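Local coordinates for macromomycin (Streptomyces macromomyceticus, PDB 2MCM), which binds non-covalently the cytotoxic chromophore of the antibiotic auromomycin, the component that weakly intercalates into DNA and causes single- and double-strand breaks, at residues 29-34 / 60-65. Residues are numbered along the deposited sequence; the frame is centred on the assembly and turned at random.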
ATOM      1  N   THR A  29      11.470 -10.565   7.486  1.00 11.87           N
ATOM      2  CA  THR A  29      10.186 -10.111   8.001  1.00 11.67           C
ATOM      3  C   THR A  29       9.184 -10.029   6.801  1.00 10.97           C
ATOM      4  O   THR A  29       9.629  -9.653   5.735  1.00 11.27           O
ATOM      5  CB  THR A  29      10.374  -8.655   8.608  1.00 12.86           C
ATOM      6  OG1 THR A  29      11.260  -8.883   9.738  1.00 14.90           O
ATOM      7  CG2 THR A  29       9.044  -8.052   9.019  1.00 12.31           C
ATOM      8  N   VAL A  30       7.962 -10.350   7.124  1.00 10.44           N
ATOM      9  CA  VAL A  30       6.887 -10.284   6.143  1.00 11.21           C
ATOM     10  C   VAL A  30       6.311  -8.878   6.162  1.00 10.75           C
ATOM     11  O   VAL A  30       5.931  -8.409   7.260  1.00 11.82           O
ATOM     12  CB  VAL A  30       5.762 -11.309   6.488  1.00 12.91           C
ATOM     13  CG1 VAL A  30       4.609 -11.142   5.481  1.00 15.19           C
ATOM     14  CG2 VAL A  30       6.300 -12.738   6.510  1.00 14.23           C
ATOM     15  N   TYR A  31       6.237  -8.224   5.008  1.00  9.17           N
ATOM     16  CA  TYR A  31       5.608  -6.922   4.871  1.00  8.72           C
ATOM     17  C   TYR A  31       4.329  -7.035   4.054  1.00  8.67           C
ATOM     18  O   TYR A  31       4.311  -7.800   3.029  1.00 10.45           O
ATOM     19  CB  TYR A  31       6.592  -5.946   4.186  1.00  8.74           C
ATOM     20  CG  TYR A  31       7.790  -5.662   5.082  1.00  8.80           C
ATOM     21  CD1 TYR A  31       8.884  -6.486   5.120  1.00  8.83           C
ATOM     22  CD2 TYR A  31       7.704  -4.562   5.966  1.00 10.19           C
ATOM     23  CE1 TYR A  31      10.005  -6.282   5.968  1.00 10.69           C
ATOM     24  CE2 TYR A  31       8.818  -4.289   6.770  1.00 10.10           C
ATOM     25  CZ  TYR A  31       9.874  -5.137   6.791  1.00 10.37           C
ATOM     26  OH  TYR A  31      10.981  -4.942   7.622  1.00 12.50           O
ATOM     27  N   HIS A  32       3.273  -6.410   4.434  1.00  8.44           N
ATOM     28  CA  HIS A  32       1.987  -6.356   3.750  1.00  8.81           C
ATOM     29  C   HIS A  32       2.029  -5.171   2.812  1.00 10.48           C
ATOM     30  O   HIS A  32       2.173  -4.021   3.250  1.00 10.70           O
ATOM     31  CB  HIS A  32       0.815  -6.156   4.753  1.00 10.52           C
ATOM     32  CG  HIS A  32       0.932  -7.128   5.899  1.00 12.47           C
ATOM     33  ND1 HIS A  32       0.881  -8.494   5.712  1.00 13.35           N
ATOM     34  CD2 HIS A  32       1.147  -6.927   7.216  1.00 14.07           C
ATOM     35  CE1 HIS A  32       1.076  -9.098   6.920  1.00 15.18           C
ATOM     36  NE2 HIS A  32       1.184  -8.149   7.858  1.00 15.27           N
ATOM     37  N   VAL A  33       1.936  -5.395   1.515  1.00  7.59           N
ATOM     38  CA  VAL A  33       1.970  -4.367   0.447  1.00  8.39           C
ATOM     39  C   VAL A  33       0.596  -3.986   0.068  1.00  8.81           C
ATOM     40  O   VAL A  33      -0.300  -4.929  -0.144  1.00  9.28           O
ATOM     41  CB  VAL A  33       2.746  -4.962  -0.757  1.00  8.50           C
ATOM     42  CG1 VAL A  33       2.797  -3.901  -1.870  1.00 10.82           C
ATOM     43  CG2 VAL A  33       4.153  -5.389  -0.386  1.00  9.95           C
ATOM     44  N   GLY A  34       0.158  -2.737   0.021  1.00  6.21           N
ATOM     45  CA  GLY A  34      -1.249  -2.469  -0.337  1.00  8.82           C
ATOM     46  C   GLY A  34      -1.505  -1.010  -0.655  1.00  8.55           C
ATOM     47  O   GLY A  34      -0.619  -0.144  -0.475  1.00 10.67           O
ATOM     48  N   GLY A  60      17.567  -6.689   2.581  1.00 16.90           N
ATOM     49  CA  GLY A  60      16.576  -5.773   3.151  1.00 14.47           C
ATOM     50  C   GLY A  60      15.728  -5.095   2.083  1.00 12.99           C
ATOM     51  O   GLY A  60      15.193  -4.008   2.314  1.00 13.15           O
ATOM     52  N   LYS A  61      15.528  -5.746   0.963  1.00 13.23           N
ATOM     53  CA  LYS A  61      14.710  -5.192  -0.098  1.00 13.61           C
ATOM     54  C   LYS A  61      13.483  -6.063  -0.421  1.00 12.43           C
ATOM     55  O   LYS A  61      13.391  -7.262  -0.190  1.00 12.86           O
ATOM     56  CB  LYS A  61      15.557  -5.257  -1.424  1.00 17.54           C
ATOM     57  CG  LYS A  61      16.709  -4.300  -1.352  1.00 22.04           C
ATOM     58  CD  LYS A  61      17.432  -4.111  -2.695  1.00 26.94           C
ATOM     59  CE  LYS A  61      18.505  -5.190  -2.781  1.00 30.11           C
ATOM     60  NZ  LYS A  61      18.013  -6.323  -3.666  1.00 32.37           N
ATOM     61  N   ILE A  62      12.550  -5.350  -1.011  1.00 12.34           N
ATOM     62  CA  ILE A  62      11.348  -5.938  -1.577  1.00 12.60           C
ATOM     63  C   ILE A  62      11.072  -5.158  -2.877  1.00 13.58           C
ATOM     64  O   ILE A  62      11.152  -3.911  -2.909  1.00 13.77           O
ATOM     65  CB  ILE A  62      10.076  -5.824  -0.681  1.00 11.65           C
ATOM     66  CG1 ILE A  62      10.171  -6.899   0.430  1.00 11.03           C
ATOM     67  CG2 ILE A  62       8.798  -5.946  -1.580  1.00 12.99           C
ATOM     68  CD1 ILE A  62       8.986  -6.787   1.419  1.00 12.33           C
ATOM     69  N   THR A  63      10.727  -5.933  -3.930  1.00 12.95           N
ATOM     70  CA  THR A  63      10.299  -5.247  -5.188  1.00 12.88           C
ATOM     71  C   THR A  63       8.990  -6.003  -5.525  1.00 13.58           C
ATOM     72  O   THR A  63       9.143  -7.245  -5.689  1.00 15.70           O
ATOM     73  CB  THR A  63      11.268  -5.318  -6.391  1.00 14.56           C
ATOM     74  OG1 THR A  63      12.472  -4.642  -5.990  1.00 18.16           O
ATOM     75  CG2 THR A  63      10.652  -4.538  -7.603  1.00 16.40           C
ATOM     76  N   ALA A  64       7.885  -5.317  -5.555  1.00 12.01           N
ATOM     77  CA  ALA A  64       6.616  -5.976  -5.828  1.00 11.61           C
ATOM     78  C   ALA A  64       5.721  -5.179  -6.751  1.00 12.04           C
ATOM     79  O   ALA A  64       5.705  -3.953  -6.765  1.00 12.01           O
ATOM     80  CB  ALA A  64       5.848  -6.132  -4.483  1.00 12.60           C
ATOM     81  N   GLN A  65       4.908  -5.929  -7.485  1.00 10.29           N
ATOM     82  CA  GLN A  65       3.895  -5.334  -8.368  1.00 11.13           C
ATOM     83  C   GLN A  65       2.620  -5.215  -7.579  1.00  9.39           C
ATOM     84  O   GLN A  65       2.241  -6.206  -6.879  1.00 11.79           O
ATOM     85  CB  GLN A  65       3.675  -6.200  -9.649  1.00 12.79           C
ATOM     86  CG  GLN A  65       4.915  -6.143 -10.531  1.00 16.35           C
ATOM     87  CD  GLN A  65       4.581  -6.688 -11.928  1.00 20.85           C
ATOM     88  OE1 GLN A  65       3.490  -7.169 -12.272  1.00 22.06           O
ATOM     89  NE2 GLN A  65       5.626  -6.606 -12.732  1.00 23.48           N
TER
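Two sheets of the immunoglobulin-like beta sandwich of the neocarzinostatin family face each other here: Tyr31 and Val33, on strand 30-40 of the larger sheet, meet Ile62 and Ala64, on strand 62-68 at an edge of the three-stranded sheet. CA separations of 8.7 Å for Tyr31 and Ile62 and 8.0 Å for Val33 and Ala64 are too wide for backbone pairing, and the contact runs through side chains. In all four the bond from CA to CB points into the gap, whereas in Val30, His32 and Gln65 it points away, the alternation expected of strands. The closest approach is made by the end of Ile62, whose CD1 lies 3.7 Å from Tyr31 CD1 and 3.8 Å from Tyr31 CB, meeting CG as well and coming at the ring obliquely. Chi1 of -78° sets Ile62 CG1 anti to the carbonyl carbon, and chi2 of 176° extends the arm to Tyr31. Farther along, Val33 CG2 and Ala64 CB are 4.5 Å apart, a looser touch. Leu97 of strand 93-98 packs against Tyr31, Val33 and Ile62. Tyr31 OH hydrogen-bonds Glu103 OE1 and Thr26 N, which satisfies the phenol's polar end. Between these segments, therefore, the sheets are joined by van der Waals and hydrophobic packing alone.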